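Long-range contacts in abietadiene synthase, chloroplastic (Abies grandis, PDB 3S9V), which belongs to the terpene synthase family, as a largely helical plant chloroplast enzyme with an N-terminal terpene synthase domain and a metal-binding domain: residues Leu36-Phe44 / His288-Ala296; Pro267-Trp275 / Trp311-Asp322. All coordinates share one frame; numbering follows the deposited sequence.

Contact 1 of 2, residues Leu36-Phe44 / His288-Ala296; sequences LISEIKNMF and HFKEEIKEA
The carbonyl oxygen His288 O meets Lys41 by two routes. An ordered water donates to His288 O at 2.9 Å and accepts only a weak bond from Lys41 NZ at 3.3 Å, while Lys41 CE lies directly against the same oxygen, 3.4 Å from His288 O. The straight lysine chain passes the rim of the Phe289 ring near its plane before reaching this spot. Its ammonium is near acid groups without forming a salt bridge: Lys41 NZ is 4.6 Å from Glu291 OE1.

Phe289, the N-cap residue of helix 290-301, sends its ring into the face of helix 29-46. Ile40 CG2 sits over one face of it, 3.9 Å from the centroid of the Phe289 ring and 27° off the normal, a CH-pi contact; CB of the preceding His288 lies over the opposite face. Ile37 O adjoins the edge of the ring, in its plane. A second CH-pi contact brings Ile37 CD1 over a face of the His288 imidazole, 3.6 Å from His288 ND1, and the far nitrogen, NE2, is weakly bonded to Asp470. At the other end Phe44 CB abuts Glu292 CB at 3.6 Å. The bend of Glu292 at chi2 (59°) turns its carboxylate toward the methylenes of Lys41, and Ala296 CB approaches the edge of the Phe44 ring.

The two helix segments run nearly parallel, 12° between directions, with axes 9.8 Å apart at closest approach. Helix 269-282 covers Phe44 and Ile293, and helix 461-491 touches Ile40. With no direct hydrogen bond between the segments, their adhesion rests largely on aromatic and aliphatic surfaces. The water is their one hydrogen-bonded link, and any attraction of the Lys41 ammonium to Glu291 and Glu292 would act beyond salt-bridge distance.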
loop_
_atom_site.group_PDB
_atom_site.type_symbol
_atom_site.label_atom_id
_atom_site.label_comp_id
_atom_site.label_asym_id
_atom_site.label_seq_id
_atom_site.Cartn_x
_atom_site.Cartn_y
_atom_site.Cartn_z
ATOM N N LEU A 36 17.058 -8.004 14.262
ATOM C CA LEU A 36 15.678 -7.869 13.832
ATOM C C LEU A 36 15.431 -8.546 12.491
ATOM O O LEU A 36 14.411 -9.209 12.297
ATOM C CB LEU A 36 15.307 -6.390 13.756
ATOM C CG LEU A 36 15.112 -5.744 15.128
ATOM C CD1 LEU A 36 15.118 -4.226 15.022
ATOM C CD2 LEU A 36 13.798 -6.230 15.706
ATOM N N ILE A 37 16.377 -8.389 11.574
ATOM C CA ILE A 37 16.250 -8.977 10.251
ATOM C C ILE A 37 16.224 -10.497 10.286
ATOM O O ILE A 37 15.444 -11.124 9.571
ATOM C CB ILE A 37 17.393 -8.509 9.312
ATOM C CG1 ILE A 37 17.273 -7.005 9.055
ATOM C CG2 ILE A 37 17.318 -9.232 7.982
ATOM C CD1 ILE A 37 18.330 -6.455 8.120
ATOM N N SER A 38 17.071 -11.103 11.109
ATOM C CA SER A 38 17.081 -12.556 11.172
ATOM C C SER A 38 15.822 -13.057 11.889
ATOM O O SER A 38 15.318 -14.138 11.590
ATOM C CB SER A 38 18.349 -13.061 11.878
ATOM O OG SER A 38 18.361 -12.691 13.243
ATOM N N GLU A 39 15.305 -12.256 12.817
ATOM C CA GLU A 39 14.110 -12.635 13.560
ATOM C C GLU A 39 12.863 -12.543 12.693
ATOM O O GLU A 39 11.951 -13.363 12.806
ATOM C CB GLU A 39 13.952 -11.751 14.800
ATOM C CG GLU A 39 14.938 -12.082 15.909
ATOM C CD GLU A 39 14.773 -11.198 17.132
ATOM O OE1 GLU A 39 15.402 -11.499 18.171
ATOM O OE2 GLU A 39 14.021 -10.202 17.055
ATOM N N ILE A 40 12.833 -11.536 11.828
ATOM C CA ILE A 40 11.707 -11.334 10.929
ATOM C C ILE A 40 11.766 -12.355 9.798
ATOM O O ILE A 40 10.731 -12.790 9.286
ATOM C CB ILE A 40 11.711 -9.896 10.368
ATOM C CG1 ILE A 40 11.353 -8.918 11.490
ATOM C CG2 ILE A 40 10.735 -9.772 9.209
ATOM C CD1 ILE A 40 11.446 -7.465 11.086
ATOM N N LYS A 41 12.973 -12.748 9.410
ATOM C CA LYS A 41 13.105 -13.760 8.366
ATOM C C LYS A 41 12.555 -15.077 8.912
ATOM O O LYS A 41 11.960 -15.861 8.179
ATOM C CB LYS A 41 14.567 -13.949 7.950
ATOM C CG LYS A 41 15.093 -12.897 6.990
ATOM C CD LYS A 41 16.476 -13.280 6.495
ATOM C CE LYS A 41 16.982 -12.322 5.433
ATOM N NZ LYS A 41 18.307 -12.760 4.905
ATOM N N ASN A 42 12.758 -15.319 10.203
ATOM C CA ASN A 42 12.251 -16.543 10.812
ATOM C C ASN A 42 10.722 -16.491 10.833
ATOM O O ASN A 42 10.066 -17.504 10.613
ATOM C CB ASN A 42 12.791 -16.717 12.236
ATOM C CG ASN A 42 12.459 -18.084 12.824
ATOM O OD1 ASN A 42 12.924 -19.116 12.331
ATOM N ND2 ASN A 42 11.647 -18.097 13.879
ATOM N N MET A 43 10.158 -15.317 11.109
ATOM C CA MET A 43 8.705 -15.181 11.111
ATOM C C MET A 43 8.166 -15.635 9.759
ATOM O O MET A 43 7.251 -16.458 9.692
ATOM C CB MET A 43 8.287 -13.733 11.354
ATOM C CG MET A 43 8.021 -13.382 12.813
ATOM S SD MET A 43 7.680 -11.616 13.030
ATOM C CE MET A 43 6.221 -11.454 12.109
ATOM N N PHE A 44 8.737 -15.106 8.680
ATOM C CA PHE A 44 8.281 -15.491 7.350
ATOM C C PHE A 44 8.409 -16.994 7.100
ATOM O O PHE A 44 7.518 -17.608 6.505
ATOM C CB PHE A 44 9.049 -14.732 6.263
ATOM C CG PHE A 44 8.483 -13.374 5.958
ATOM C CD1 PHE A 44 8.834 -12.268 6.726
ATOM C CD2 PHE A 44 7.589 -13.206 4.909
ATOM C CE1 PHE A 44 8.302 -11.007 6.455
ATOM C CE2 PHE A 44 7.048 -11.955 4.622
ATOM C CZ PHE A 44 7.406 -10.848 5.400
ATOM N N HIS A 288 15.249 -6.131 2.622
ATOM C CA HIS A 288 15.932 -7.097 3.472
ATOM C C HIS A 288 15.322 -8.500 3.457
ATOM O O HIS A 288 15.880 -9.419 4.057
ATOM C CB HIS A 288 15.945 -6.599 4.916
ATOM C CG HIS A 288 16.591 -5.261 5.096
ATOM N ND1 HIS A 288 17.917 -5.028 4.800
ATOM C CD2 HIS A 288 16.100 -4.091 5.567
ATOM C CE1 HIS A 288 18.215 -3.773 5.082
ATOM N NE2 HIS A 288 17.130 -3.182 5.550
ATOM N N PHE A 289 14.194 -8.678 2.773
ATOM C CA PHE A 289 13.528 -9.983 2.764
ATOM C C PHE A 289 13.016 -10.421 1.404
ATOM O O PHE A 289 11.942 -11.011 1.306
ATOM C CB PHE A 289 12.342 -9.942 3.724
ATOM C CG PHE A 289 12.629 -9.227 5.002
ATOM C CD1 PHE A 289 13.368 -9.844 6.011
ATOM C CD2 PHE A 289 12.188 -7.922 5.190
ATOM C CE1 PHE A 289 13.662 -9.165 7.194
ATOM C CE2 PHE A 289 12.477 -7.236 6.363
ATOM C CZ PHE A 289 13.219 -7.861 7.372
ATOM N N LYS A 290 13.774 -10.153 0.354
ATOM C CA LYS A 290 13.329 -10.520 -0.978
ATOM C C LYS A 290 13.010 -12.000 -1.163
ATOM O O LYS A 290 12.011 -12.343 -1.800
ATOM C CB LYS A 290 14.345 -10.037 -2.017
ATOM C CG LYS A 290 14.414 -8.507 -2.072
ATOM C CD LYS A 290 15.061 -7.981 -3.352
ATOM C CE LYS A 290 16.552 -8.295 -3.424
ATOM N NZ LYS A 290 17.338 -7.601 -2.362
ATOM N N GLU A 291 13.835 -12.872 -0.592
ATOM C CA GLU A 291 13.627 -14.315 -0.707
ATOM C C GLU A 291 12.388 -14.782 0.050
ATOM O O GLU A 291 11.701 -15.706 -0.385
ATOM C CB GLU A 291 14.839 -15.080 -0.167
ATOM C CG GLU A 291 16.137 -14.862 -0.920
ATOM C CD GLU A 291 17.332 -15.436 -0.174
ATOM O OE1 GLU A 291 17.712 -14.858 0.869
ATOM O OE2 GLU A 291 17.881 -16.469 -0.621
ATOM N N GLU A 292 12.114 -14.148 1.187
ATOM C CA GLU A 292 10.967 -14.506 2.011
ATOM C C GLU A 292 9.673 -14.045 1.362
ATOM O O GLU A 292 8.682 -14.778 1.341
ATOM C CB GLU A 292 11.077 -13.866 3.399
ATOM C CG GLU A 292 12.201 -14.397 4.272
ATOM C CD GLU A 292 13.572 -14.222 3.651
ATOM O OE1 GLU A 292 13.903 -13.090 3.230
ATOM O OE2 GLU A 292 14.323 -15.221 3.594
ATOM N N ILE A 293 9.690 -12.821 0.842
ATOM C CA ILE A 293 8.527 -12.239 0.188
ATOM C C ILE A 293 8.214 -13.070 -1.048
ATOM O O ILE A 293 7.052 -13.245 -1.418
ATOM C CB ILE A 293 8.809 -10.769 -0.203
ATOM C CG1 ILE A 293 8.962 -9.928 1.067
ATOM C CG2 ILE A 293 7.704 -10.225 -1.102
ATOM C CD1 ILE A 293 9.325 -8.471 0.816
ATOM N N LYS A 294 9.261 -13.603 -1.671
ATOM C CA LYS A 294 9.115 -14.425 -2.870
ATOM C C LYS A 294 8.402 -15.721 -2.504
ATOM O O LYS A 294 7.432 -16.117 -3.153
ATOM C CB LYS A 294 10.499 -14.732 -3.444
ATOM C CG LYS A 294 10.546 -14.967 -4.942
ATOM C CD LYS A 294 10.196 -16.388 -5.319
ATOM C CE LYS A 294 10.371 -16.603 -6.816
ATOM N NZ LYS A 294 10.067 -18.003 -7.220
ATOM N N GLU A 295 8.873 -16.367 -1.445
ATOM C CA GLU A 295 8.287 -17.625 -0.998
ATOM C C GLU A 295 6.821 -17.456 -0.567
ATOM O O GLU A 295 5.990 -18.324 -0.808
ATOM C CB GLU A 295 9.113 -18.195 0.161
ATOM C CG GLU A 295 9.096 -19.715 0.269
ATOM C CD GLU A 295 10.028 -20.243 1.358
ATOM O OE1 GLU A 295 9.715 -20.079 2.560
ATOM O OE2 GLU A 295 11.082 -20.819 1.007
ATOM N N ALA A 296 6.513 -16.332 0.066
ATOM C CA ALA A 296 5.163 -16.060 0.533
ATOM C C ALA A 296 4.196 -15.763 -0.610
ATOM O O ALA A 296 3.055 -16.229 -0.601
ATOM C CB ALA A 296 5.189 -14.895 1.517
HETATM O O HOH W 1 18.744 -9.705 3.819
#

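Contact 2 of 2, residues Pro267-Trp275 / Trp311-Asp322; sequences PLDLFERLW and WARENPVPDIDD
Trp311 O receives two backbone N-H groups from the first turn of helix 269-282: Phe271 N at 3.1 Å from Trp311 O, with an N-H...O angle of 158°, and Leu270 N, bent to 134° and weak. These amides lie at a helix start, where intrahelical acceptors are lacking, and the Trp311 carbonyl supplies one. The reverse exchange uses Asp269: Arg313 N donates to the syn lone pair of Asp269 OD2 at 3.0 Å. With chi1 at 55°, CG of Asp269 sits in the cleft between its own N and C, and the carboxylate swings across to the 312-313 backbone. Its other oxygen, OD1, is taken by Tyr299.

Pro267, preceded by a cis peptide, lays CG over one face of the Arg313 guanidinium, 3.4 Å from Arg313 NH1, while Arg313 NH2 forms a salt bridge with Asp225. Trp311 NE1 is bonded to Ser230, and Pro267 O lies at the edge of that indole, in its plane.

At the start of helix 320-332, Asp322 N donates to Asp319 OD2 at 2.9 Å, an N-cap bond that meets the oxygen from above the carboxylate plane. Asp322 OD2 is buried with no polar partner in the model, hemmed in by carbon: Phe271 CA is 3.5 Å from Asp322 OD2 and Trp275 CZ3 is 3.6 Å from it. Trp275 also meets the Asp321 carboxylate at its ring edge, planes roughly perpendicular, and Asp321 OD1 bonds to Asn368. Residues 319-322 spell Asp-Ile-Asp-Asp, the DXDD signature of class II terpene cyclases, set here at a helix N terminus with Trp275 against its last two aspartates.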
loop_
_atom_site.group_PDB
_atom_site.type_symbol
_atom_site.label_atom_id
_atom_site.label_comp_id
_atom_site.label_asym_id
_atom_site.label_seq_id
_atom_site.Cartn_x
_atom_site.Cartn_y
_atom_site.Cartn_z
ATOM N N PRO A 267 -8.504 -21.345 8.255
ATOM C CA PRO A 267 -7.138 -20.837 8.438
ATOM C C PRO A 267 -7.036 -19.360 8.037
ATOM O O PRO A 267 -8.042 -18.733 7.676
ATOM C CB PRO A 267 -6.305 -21.762 7.545
ATOM C CG PRO A 267 -7.255 -22.083 6.419
ATOM C CD PRO A 267 -8.568 -22.313 7.139
ATOM N N LEU A 268 -5.828 -18.804 8.089
ATOM C CA LEU A 268 -5.624 -17.396 7.752
ATOM C C LEU A 268 -4.384 -17.188 6.884
ATOM O O LEU A 268 -3.794 -16.107 6.874
ATOM C CB LEU A 268 -5.488 -16.588 9.047
ATOM C CG LEU A 268 -6.677 -16.670 10.015
ATOM C CD1 LEU A 268 -6.333 -15.967 11.319
ATOM C CD2 LEU A 268 -7.911 -16.034 9.375
ATOM N N ASP A 269 -4.015 -18.229 6.143
ATOM C CA ASP A 269 -2.822 -18.230 5.305
ATOM C C ASP A 269 -2.654 -17.150 4.236
ATOM O O ASP A 269 -1.539 -16.687 4.010
ATOM C CB ASP A 269 -2.644 -19.612 4.664
ATOM C CG ASP A 269 -3.874 -20.072 3.893
ATOM O OD1 ASP A 269 -3.717 -20.904 2.971
ATOM O OD2 ASP A 269 -4.994 -19.620 4.208
ATOM N N LEU A 270 -3.730 -16.748 3.571
ATOM C CA LEU A 270 -3.603 -15.720 2.535
ATOM C C LEU A 270 -3.594 -14.333 3.168
ATOM O O LEU A 270 -2.854 -13.430 2.753
ATOM C CB LEU A 270 -4.757 -15.813 1.537
ATOM C CG LEU A 270 -5.032 -17.147 0.837
ATOM C CD1 LEU A 270 -6.008 -16.892 -0.298
ATOM C CD2 LEU A 270 -3.740 -17.748 0.288
ATOM N N PHE A 271 -4.443 -14.167 4.171
ATOM C CA PHE A 271 -4.529 -12.910 4.880
ATOM C C PHE A 271 -3.178 -12.612 5.556
ATOM O O PHE A 271 -2.629 -11.518 5.417
ATOM C CB PHE A 271 -5.675 -12.995 5.902
ATOM C CG PHE A 271 -5.686 -11.886 6.916
ATOM C CD1 PHE A 271 -5.512 -10.564 6.531
ATOM C CD2 PHE A 271 -5.898 -12.169 8.261
ATOM C CE1 PHE A 271 -5.547 -9.538 7.467
ATOM C CE2 PHE A 271 -5.934 -11.149 9.208
ATOM C CZ PHE A 271 -5.759 -9.830 8.812
ATOM N N GLU A 272 -2.618 -13.599 6.243
ATOM C CA GLU A 272 -1.352 -13.396 6.940
ATOM C C GLU A 272 -0.172 -13.072 6.023
ATOM O O GLU A 272 0.603 -12.150 6.296
ATOM C CB GLU A 272 -1.018 -14.623 7.787
ATOM C CG GLU A 272 0.279 -14.483 8.552
ATOM C CD GLU A 272 0.449 -15.543 9.616
ATOM O OE1 GLU A 272 0.776 -16.707 9.283
ATOM O OE2 GLU A 272 0.242 -15.208 10.796
ATOM N N ARG A 273 -0.033 -13.824 4.935
ATOM C CA ARG A 273 1.068 -13.593 4.005
ATOM C C ARG A 273 0.995 -12.255 3.280
ATOM O O ARG A 273 1.999 -11.548 3.184
ATOM C CB ARG A 273 1.150 -14.731 2.986
ATOM C CG ARG A 273 1.735 -16.028 3.553
ATOM C CD ARG A 273 1.708 -17.137 2.516
ATOM N NE ARG A 273 2.372 -18.355 2.978
ATOM C CZ ARG A 273 1.885 -19.170 3.910
ATOM N NH1 ARG A 273 0.718 -18.906 4.488
ATOM N NH2 ARG A 273 2.569 -20.244 4.267
ATOM N N LEU A 274 -0.189 -11.901 2.782
ATOM C CA LEU A 274 -0.363 -10.644 2.056
ATOM C C LEU A 274 -0.162 -9.405 2.924
ATOM O O LEU A 274 0.438 -8.411 2.485
ATOM C CB LEU A 274 -1.749 -10.591 1.398
ATOM C CG LEU A 274 -1.964 -11.526 0.201
ATOM C CD1 LEU A 274 -3.429 -11.541 -0.148
ATOM C CD2 LEU A 274 -1.125 -11.078 -1.007
ATOM N N TRP A 275 -0.663 -9.467 4.155
ATOM C CA TRP A 275 -0.542 -8.343 5.071
ATOM C C TRP A 275 0.889 -8.188 5.609
ATOM O O TRP A 275 1.366 -7.076 5.829
ATOM C CB TRP A 275 -1.547 -8.502 6.216
ATOM C CG TRP A 275 -2.805 -7.716 6.019
ATOM C CD1 TRP A 275 -3.207 -6.635 6.741
ATOM C CD2 TRP A 275 -3.800 -7.907 4.998
ATOM N NE1 TRP A 275 -4.383 -6.133 6.237
ATOM C CE2 TRP A 275 -4.769 -6.894 5.166
ATOM C CE3 TRP A 275 -3.963 -8.833 3.960
ATOM C CZ2 TRP A 275 -5.888 -6.776 4.334
ATOM C CZ3 TRP A 275 -5.081 -8.718 3.127
ATOM C CH2 TRP A 275 -6.028 -7.694 3.322
ATOM N N TRP A 311 -9.630 -14.978 2.815
ATOM C CA TRP A 311 -8.519 -14.883 3.740
ATOM C C TRP A 311 -7.807 -16.219 3.887
ATOM O O TRP A 311 -6.659 -16.275 4.331
ATOM C CB TRP A 311 -9.030 -14.393 5.097
ATOM C CG TRP A 311 -10.247 -15.118 5.573
ATOM C CD1 TRP A 311 -10.285 -16.236 6.352
ATOM C CD2 TRP A 311 -11.610 -14.778 5.291
ATOM N NE1 TRP A 311 -11.588 -16.613 6.580
ATOM C CE2 TRP A 311 -12.422 -15.736 5.938
ATOM C CE3 TRP A 311 -12.224 -13.756 4.552
ATOM C CZ2 TRP A 311 -13.825 -15.702 5.871
ATOM C CZ3 TRP A 311 -13.620 -13.720 4.485
ATOM C CH2 TRP A 311 -14.404 -14.689 5.142
ATOM N N ALA A 312 -8.496 -17.291 3.501
ATOM C CA ALA A 312 -7.947 -18.640 3.588
ATOM C C ALA A 312 -7.988 -19.322 2.237
ATOM O O ALA A 312 -8.878 -19.053 1.429
ATOM C CB ALA A 312 -8.737 -19.467 4.588
ATOM N N ARG A 313 -7.019 -20.206 2.007
ATOM C CA ARG A 313 -6.934 -20.967 0.767
ATOM C C ARG A 313 -8.298 -21.595 0.498
ATOM O O ARG A 313 -8.944 -22.097 1.409
ATOM C CB ARG A 313 -5.863 -22.059 0.901
ATOM C CG ARG A 313 -6.005 -22.916 2.167
ATOM C CD ARG A 313 -6.856 -24.165 1.931
ATOM N NE ARG A 313 -7.152 -24.897 3.166
ATOM C CZ ARG A 313 -8.114 -24.568 4.026
ATOM N NH1 ARG A 313 -8.892 -23.516 3.801
ATOM N NH2 ARG A 313 -8.302 -25.291 5.120
ATOM N N GLU A 314 -8.734 -21.549 -0.754
ATOM C CA GLU A 314 -10.018 -22.120 -1.152
ATOM C C GLU A 314 -11.145 -21.701 -0.212
ATOM O O GLU A 314 -11.914 -22.538 0.248
ATOM C CB GLU A 314 -9.943 -23.655 -1.199
ATOM C CG GLU A 314 -8.537 -24.265 -1.078
ATOM C CD GLU A 314 -7.626 -23.968 -2.262
ATOM O OE1 GLU A 314 -7.269 -22.791 -2.481
ATOM O OE2 GLU A 314 -7.260 -24.928 -2.974
ATOM N N ASN A 315 -11.234 -20.408 0.078
ATOM C CA ASN A 315 -12.281 -19.898 0.958
ATOM C C ASN A 315 -13.640 -20.026 0.256
ATOM O O ASN A 315 -13.736 -19.896 -0.962
ATOM C CB ASN A 315 -12.010 -18.429 1.301
ATOM C CG ASN A 315 -12.591 -18.026 2.645
ATOM O OD1 ASN A 315 -12.215 -18.578 3.677
ATOM N ND2 ASN A 315 -13.510 -17.060 2.639
ATOM N N PRO A 316 -14.707 -20.297 1.018
ATOM C CA PRO A 316 -16.050 -20.437 0.438
ATOM C C PRO A 316 -16.467 -19.184 -0.339
ATOM O O PRO A 316 -17.141 -19.271 -1.360
ATOM C CB PRO A 316 -16.937 -20.650 1.659
ATOM C CG PRO A 316 -16.009 -21.246 2.664
ATOM C CD PRO A 316 -14.738 -20.472 2.477
ATOM N N VAL A 317 -16.070 -18.018 0.163
ATOM C CA VAL A 317 -16.400 -16.754 -0.480
ATOM C C VAL A 317 -15.199 -15.815 -0.461
ATOM O O VAL A 317 -14.483 -15.719 0.539
ATOM C CB VAL A 317 -17.591 -16.037 0.223
ATOM C CG1 VAL A 317 -18.759 -16.989 0.366
ATOM C CG2 VAL A 317 -17.170 -15.505 1.586
ATOM N N PRO A 318 -14.955 -15.111 -1.575
ATOM C CA PRO A 318 -13.819 -14.191 -1.617
ATOM C C PRO A 318 -14.249 -12.864 -1.020
ATOM O O PRO A 318 -15.445 -12.623 -0.849
ATOM C CB PRO A 318 -13.538 -14.077 -3.108
ATOM C CG PRO A 318 -14.935 -14.082 -3.683
ATOM C CD PRO A 318 -15.608 -15.204 -2.896
ATOM N N ASP A 319 -13.281 -12.015 -0.693
ATOM C CA ASP A 319 -13.596 -10.694 -0.160
ATOM C C ASP A 319 -12.740 -9.663 -0.882
ATOM O O ASP A 319 -11.594 -9.934 -1.241
ATOM C CB ASP A 319 -13.356 -10.622 1.347
ATOM C CG ASP A 319 -11.896 -10.682 1.710
ATOM O OD1 ASP A 319 -11.308 -11.780 1.638
ATOM O OD2 ASP A 319 -11.336 -9.626 2.065
ATOM N N ILE A 320 -13.300 -8.478 -1.088
ATOM C CA ILE A 320 -12.603 -7.426 -1.805
ATOM C C ILE A 320 -11.287 -6.987 -1.157
ATOM O O ILE A 320 -10.363 -6.578 -1.855
ATOM C CB ILE A 320 -13.517 -6.198 -1.993
ATOM C CG1 ILE A 320 -13.059 -5.393 -3.211
ATOM C CG2 ILE A 320 -13.499 -5.332 -0.741
ATOM C CD1 ILE A 320 -14.011 -4.280 -3.589
ATOM N N ASP A 321 -11.189 -7.087 0.166
ATOM C CA ASP A 321 -9.971 -6.666 0.854
ATOM C C ASP A 321 -8.789 -7.568 0.504
ATOM O O ASP A 321 -7.759 -7.077 0.057
ATOM C CB ASP A 321 -10.192 -6.638 2.375
ATOM C CG ASP A 321 -9.275 -5.639 3.089
ATOM O OD1 ASP A 321 -8.470 -4.944 2.414
ATOM O OD2 ASP A 321 -9.368 -5.546 4.334
ATOM N N ASP A 322 -8.935 -8.878 0.706
ATOM C CA ASP A 322 -7.863 -9.822 0.386
ATOM C C ASP A 322 -7.591 -9.850 -1.119
ATOM O O ASP A 322 -6.448 -10.011 -1.549
ATOM C CB ASP A 322 -8.221 -11.245 0.825
ATOM C CG ASP A 322 -8.168 -11.432 2.324
ATOM O OD1 ASP A 322 -9.226 -11.320 2.977
ATOM O OD2 ASP A 322 -7.064 -11.685 2.854
#

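How the contacts relate
From the N terminus, helix 29-46 comes first, and contact 1 closes a long loop of 243 residues by returning the chain at 288-296 to its side. Before that return the chain passes through 267-275, which pairs with 311-322 in contact 2 across only 35 residues. The segments therefore alternate and the two closures cross rather than nest. Helices 269-282, 290-301 and 320-332 are consecutive. The first two bring the contacts together where Arg273 CD packs 3.5 Å from Ala296 O, though the contact centres are about 20 Å apart. Together they tie the N-terminal helix, through helix 290-301 and its neighbours, to the loop and helix bearing the DXDD sequence.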